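Local coordinates for DELTA1-pyrroline-2-carboxylate reductase (Thermococcus litoralis DSM 5473, PDB 6T3E), which probably reduces Delta1-pyrroline-2-carboxylate to L-proline with a nicotinamide dinucleotide cofactor, in L-hydroxyproline metabolism, at residues T240-V245 with I315-S320; S263-D268 with G292-E297. All blocks are in the same frame, centred on the assembly; numbering follows the deposited sequence.

Overall arrangement
Both contacts belong to one parallel sheet, in the order 241-244, 316-319, 264-267, 294-297. Contact 1 joins the first two of these strands and contact 2 the last two, with centres about 10 Å apart. The seam between them is backbone pairing: probable hydrogen bonds run from Lys264 N to Ile315 O (2.7 Å) and from Lys319 N to Val266 O (2.8 Å). Contact 1 reaches the active site. Val245 and Ser320 touch the bound dihydronicotinamide cofactor, and the Ser320 side chain is about 7 Å from the bound proline. Contact 2 lies further out, at the sheet edge. Its Val267 side chain is about 11 Å from the cofactor and 14 Å from the proline.

Contact 1 (T240-V245 with I315-S320); sequences THINSV and ITLFKS. With NAI (1,4-dihydronicotinamide adenine dinucleotide), chain F.
His241 meets Thr316 across two parallel strands whose axes run 13° apart. Its imidazole has CG anti to the backbone N (chi1 166°), which brings ND1 to Thr316 OG1. That hydroxyl lies at the ring edge, and the bond is weak at 3.3 Å; OG1 also bonds to Leu146 O. The second ring nitrogen, NE2, donates to Asn243 OD1 at 2.7 Å, from above the plane of the amide carbonyl. The same OD1 touches Phe318 CD2 at the edge of the phenyl ring, with amide and ring planes 80° apart. An alanine in place of His241 removes both ring nitrogens; the Asn243 amide, still bonded to Thr143 through ND2, would probably be freer to turn, with a gap opened beside Thr316. Helix 128-146 packs on this closely filled face. These are middle strands of the parallel, Rossmann-type sheet that binds the cofactor. Backbone bonds ladder them together, among them Phe318 N to Ile242 O at 2.7 Å and Ser244 N to Phe318 O at 3.0 Å. The other face is less closely joined near Ile242, where Leu317 CD1 rests against Ile242 CB at 3.9 Å. No side is open to solvent. Further along this face the Lys319 chain bends back, and NZ donates to Ser244 OG at 2.6 Å. Asp279 forms a salt bridge with the same ammonium, and Glu254 bonds to the serine hydroxyl. Past the strand ends, Ser320 OG donates to the carboxamide oxygen O7N of the cofactor at 3.2 Å, while Val245 CG2 packs against the ribose oxygen O4D.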
# COMPACT_ATOMS: atom_id res chain seq x y z
N THR B 240 32.61 -5.16 19.19
CA THR B 240 31.21 -5.46 19.39
C THR B 240 30.42 -5.14 18.14
O THR B 240 30.72 -4.16 17.43
CB THR B 240 30.64 -4.71 20.59
OG1 THR B 240 30.22 -3.41 20.18
CG2 THR B 240 31.66 -4.61 21.72
N HIS B 241 29.41 -5.96 17.86
CA HIS B 241 28.49 -5.78 16.74
C HIS B 241 27.13 -5.38 17.28
O HIS B 241 26.67 -5.94 18.29
CB HIS B 241 28.36 -7.06 15.91
CG HIS B 241 27.19 -7.04 14.97
ND1 HIS B 241 27.18 -6.27 13.82
CD2 HIS B 241 26.00 -7.68 15.01
CE1 HIS B 241 26.02 -6.44 13.19
NE2 HIS B 241 25.30 -7.30 13.89
N ILE B 242 26.50 -4.40 16.64
CA ILE B 242 25.23 -3.83 17.09
C ILE B 242 24.18 -4.05 16.02
O ILE B 242 24.39 -3.72 14.85
CB ILE B 242 25.35 -2.32 17.40
CG1 ILE B 242 26.69 -2.00 18.06
CG2 ILE B 242 24.19 -1.86 18.26
CD1 ILE B 242 26.83 -2.60 19.43
N ASN B 243 23.02 -4.55 16.44
CA ASN B 243 21.82 -4.60 15.61
C ASN B 243 20.79 -3.68 16.23
O ASN B 243 20.37 -3.88 17.37
CB ASN B 243 21.29 -6.03 15.49
CG ASN B 243 22.25 -6.96 14.78
OD1 ASN B 243 22.66 -6.71 13.65
ND2 ASN B 243 22.61 -8.05 15.44
N SER B 244 20.40 -2.65 15.48
CA SER B 244 19.44 -1.65 15.94
C SER B 244 18.25 -1.65 14.99
O SER B 244 18.41 -1.35 13.80
CB SER B 244 20.09 -0.27 16.02
OG SER B 244 19.16 0.72 16.41
N VAL B 245 17.07 -2.00 15.50
CA VAL B 245 15.88 -2.11 14.67
C VAL B 245 14.79 -1.15 15.10
O VAL B 245 13.75 -1.06 14.41
CB VAL B 245 15.36 -3.56 14.63
CG1 VAL B 245 16.53 -4.52 14.47
CG2 VAL B 245 14.57 -3.88 15.87
N ILE B 315 34.13 -1.65 15.37
CA ILE B 315 32.78 -1.77 15.92
C ILE B 315 31.80 -1.70 14.76
O ILE B 315 31.79 -0.72 14.01
CB ILE B 315 32.49 -0.69 16.96
CG1 ILE B 315 33.50 -0.76 18.10
CG2 ILE B 315 31.08 -0.84 17.49
CD1 ILE B 315 33.14 0.07 19.28
N THR B 316 30.99 -2.75 14.60
CA THR B 316 30.06 -2.86 13.49
C THR B 316 28.64 -2.61 13.96
O THR B 316 28.21 -3.15 14.98
CB THR B 316 30.13 -4.25 12.84
OG1 THR B 316 30.32 -5.25 13.85
CG2 THR B 316 31.27 -4.31 11.84
N LEU B 317 27.89 -1.84 13.17
CA LEU B 317 26.51 -1.48 13.48
C LEU B 317 25.64 -1.74 12.26
O LEU B 317 25.84 -1.13 11.21
CB LEU B 317 26.40 -0.02 13.91
CG LEU B 317 25.03 0.63 13.69
CD1 LEU B 317 24.01 0.03 14.62
CD2 LEU B 317 25.14 2.13 13.88
N PHE B 318 24.65 -2.62 12.42
CA PHE B 318 23.65 -2.88 11.40
C PHE B 318 22.37 -2.14 11.79
O PHE B 318 21.75 -2.47 12.81
CB PHE B 318 23.38 -4.38 11.24
CG PHE B 318 22.20 -4.70 10.36
CD1 PHE B 318 22.13 -4.21 9.06
CD2 PHE B 318 21.16 -5.49 10.82
CE1 PHE B 318 21.05 -4.50 8.25
CE2 PHE B 318 20.08 -5.79 10.02
CZ PHE B 318 20.02 -5.29 8.73
N LYS B 319 21.99 -1.15 10.99
CA LYS B 319 20.80 -0.36 11.23
C LYS B 319 19.68 -0.86 10.34
O LYS B 319 19.82 -0.86 9.12
CB LYS B 319 21.06 1.12 10.97
CG LYS B 319 19.87 1.97 11.32
CD LYS B 319 19.56 1.86 12.81
CE LYS B 319 18.09 1.63 13.07
NZ LYS B 319 17.82 1.85 14.53
N SER B 320 18.58 -1.28 10.95
CA SER B 320 17.48 -1.88 10.22
C SER B 320 16.19 -1.13 10.53
O SER B 320 15.89 -0.87 11.70
CB SER B 320 17.32 -3.35 10.56
OG SER B 320 16.00 -3.75 10.26
PA NAI F . 7.33 -3.55 21.99
O1A NAI F . 6.51 -2.41 22.54
O2A NAI F . 6.56 -4.85 22.13
O5B NAI F . 8.81 -3.65 22.70
C5B NAI F . 9.47 -2.40 22.86
C4B NAI F . 10.40 -2.47 24.15
O4B NAI F . 11.16 -1.43 24.21
C3B NAI F . 9.51 -2.44 25.41
O3B NAI F . 9.75 -3.55 26.14
C2B NAI F . 9.94 -1.14 26.13
O2B NAI F . 9.78 -1.28 27.63
C1B NAI F . 11.19 -1.03 25.79
N9A NAI F . 11.69 0.31 25.94
C8A NAI F . 11.06 1.38 25.46
N7A NAI F . 11.78 2.45 25.78
C5A NAI F . 12.86 2.04 26.46
C6A NAI F . 13.90 2.75 27.01
N6A NAI F . 14.21 4.17 27.06
N1A NAI F . 14.87 2.11 27.66
C2A NAI F . 14.83 0.76 27.76
N3A NAI F . 13.80 0.06 27.22
C4A NAI F . 12.81 0.72 26.57
O3 NAI F . 7.60 -3.19 20.39
PN NAI F . 8.52 -4.14 19.38
O1N NAI F . 7.52 -4.89 18.53
O2N NAI F . 9.43 -5.05 20.16
O5D NAI F . 9.43 -3.17 18.45
C5D NAI F . 10.65 -2.76 18.95
C4D NAI F . 11.23 -1.68 18.01
O4D NAI F . 11.55 -2.18 16.83
C3D NAI F . 10.16 -0.61 17.72
O3D NAI F . 10.76 0.64 17.73
C2D NAI F . 9.67 -0.91 16.30
O2D NAI F . 9.09 0.37 15.70
C1D NAI F . 10.76 -1.32 15.71
N1N NAI F . 10.44 -2.21 14.58
C2N NAI F . 11.18 -2.14 13.34
C3N NAI F . 11.18 -3.35 12.36
C7N NAI F . 12.44 -3.48 11.46
O7N NAI F . 13.31 -2.71 11.63
N7N NAI F . 12.52 -4.55 10.44
C4N NAI F . 10.41 -4.60 12.70
C5N NAI F . 9.28 -4.37 13.72
C6N NAI F . 9.38 -3.19 14.70

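Contact 2 (S263-D268 with G292-E297)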
# COMPACT_ATOMS: atom_id res chain seq x y z
N SER B 263 31.05 3.61 14.50
CA SER B 263 30.90 2.27 13.97
C SER B 263 31.04 2.23 12.46
O SER B 263 30.93 3.25 11.76
CB SER B 263 29.53 1.68 14.34
OG SER B 263 29.46 1.33 15.71
N LYS B 264 31.30 1.02 11.96
CA LYS B 264 31.22 0.71 10.54
C LYS B 264 29.76 0.43 10.22
O LYS B 264 29.21 -0.59 10.64
CB LYS B 264 32.11 -0.50 10.22
CG LYS B 264 32.47 -0.63 8.75
CD LYS B 264 32.81 -2.07 8.40
CE LYS B 264 34.05 -2.15 7.54
NZ LYS B 264 34.40 -3.56 7.24
N LEU B 265 29.13 1.35 9.49
CA LEU B 265 27.68 1.41 9.37
C LEU B 265 27.18 0.61 8.17
O LEU B 265 27.56 0.89 7.02
CB LEU B 265 27.23 2.86 9.29
CG LEU B 265 25.73 3.15 9.15
CD1 LEU B 265 24.96 2.44 10.24
CD2 LEU B 265 25.47 4.65 9.18
N VAL B 266 26.32 -0.37 8.42
CA VAL B 266 25.62 -1.11 7.37
C VAL B 266 24.12 -0.90 7.57
O VAL B 266 23.62 -0.99 8.70
CB VAL B 266 25.97 -2.61 7.37
CG1 VAL B 266 25.09 -3.36 6.39
CG2 VAL B 266 27.44 -2.81 7.03
N VAL B 267 23.41 -0.61 6.48
CA VAL B 267 21.98 -0.32 6.53
C VAL B 267 21.24 -1.38 5.73
O VAL B 267 21.80 -1.99 4.81
CB VAL B 267 21.68 1.08 5.97
CG1 VAL B 267 22.44 2.15 6.76
CG2 VAL B 267 22.03 1.15 4.50
N ASP B 268 19.98 -1.62 6.10
CA ASP B 268 19.17 -2.55 5.32
C ASP B 268 18.93 -2.01 3.92
O ASP B 268 19.08 -2.73 2.93
CB ASP B 268 17.84 -2.85 6.04
CG ASP B 268 17.06 -1.60 6.39
OD1 ASP B 268 15.97 -1.40 5.82
OD2 ASP B 268 17.54 -0.82 7.24
N GLY B 292 28.29 9.37 3.14
CA GLY B 292 29.39 8.45 2.89
C GLY B 292 29.78 7.59 4.07
O GLY B 292 30.54 6.63 3.87
N HIS B 293 29.31 7.92 5.27
CA HIS B 293 29.59 7.11 6.46
C HIS B 293 28.94 5.73 6.39
O HIS B 293 29.35 4.83 7.13
CB HIS B 293 29.12 7.85 7.71
CG HIS B 293 29.53 7.20 8.99
ND1 HIS B 293 30.84 6.95 9.32
CD2 HIS B 293 28.79 6.72 10.03
CE1 HIS B 293 30.90 6.36 10.50
NE2 HIS B 293 29.67 6.21 10.95
N ILE B 294 27.95 5.56 5.52
CA ILE B 294 27.34 4.26 5.25
C ILE B 294 28.34 3.43 4.46
O ILE B 294 28.66 3.75 3.31
CB ILE B 294 26.01 4.39 4.49
CG1 ILE B 294 24.91 4.90 5.42
CG2 ILE B 294 25.62 3.06 3.85
CD1 ILE B 294 23.69 5.43 4.68
N HIS B 295 28.85 2.36 5.08
CA HIS B 295 29.83 1.51 4.40
C HIS B 295 29.19 0.76 3.24
O HIS B 295 29.71 0.76 2.12
CB HIS B 295 30.45 0.53 5.38
CG HIS B 295 31.19 -0.60 4.72
ND1 HIS B 295 32.41 -0.43 4.09
CD2 HIS B 295 30.89 -1.91 4.60
CE1 HIS B 295 32.82 -1.59 3.62
NE2 HIS B 295 31.92 -2.51 3.91
N ALA B 296 28.04 0.14 3.48
CA ALA B 296 27.40 -0.68 2.47
C ALA B 296 25.95 -0.95 2.85
O ALA B 296 25.58 -0.93 4.03
CB ALA B 296 28.15 -2.00 2.28
N GLU B 297 25.15 -1.23 1.83
CA GLU B 297 23.83 -1.81 2.03
C GLU B 297 23.96 -3.31 2.22
O GLU B 297 24.89 -3.95 1.71
CB GLU B 297 22.93 -1.53 0.83
CG GLU B 297 22.66 -0.07 0.56
CD GLU B 297 21.61 0.13 -0.52
OE1 GLU B 297 20.42 0.33 -0.18
OE2 GLU B 297 21.97 0.08 -1.71
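Leu265, with the most surface buried here, meets Ile294 and His293 of segment 292-297. Its CG is anti to the backbone N (chi1 179°), which carries CD2 against Ile294 CG1 at 3.8 Å and beside CD2 of the His293 ring. The same CG1 of Ile294 meets Val267 CG1 at 3.9 Å, so the isoleucine packs on both Leu265 and Val267. Helix 270-276 covers this group, with Val273 on Val267 and Leu274 on Ile294. The two strands and their linking helices form a beta-alpha-beta unit at one edge of the parallel sheet, with 294-297 outermost in the chain. The strands diverge by 32°, and two backbone bonds join them: His295 N to Leu265 O at 2.8 Å, and Val267 N to Ala296 O at 3.3 Å. On the other face, His295 crosses the Lys264 side chain at a slant. Lys264 CE sits over the centre of the imidazole, 4.1 Å from its centroid, in a CH-pi contact. Both polar ends are held by residues 307-310: His295 NE2 bonds to Lys307 O, and Lys264 NZ to Gly308 O and, as a salt bridge, to Glu310. Glu297 closes the strand as N-cap of helix 298-303, and its OE1 accepts from Lys270 N.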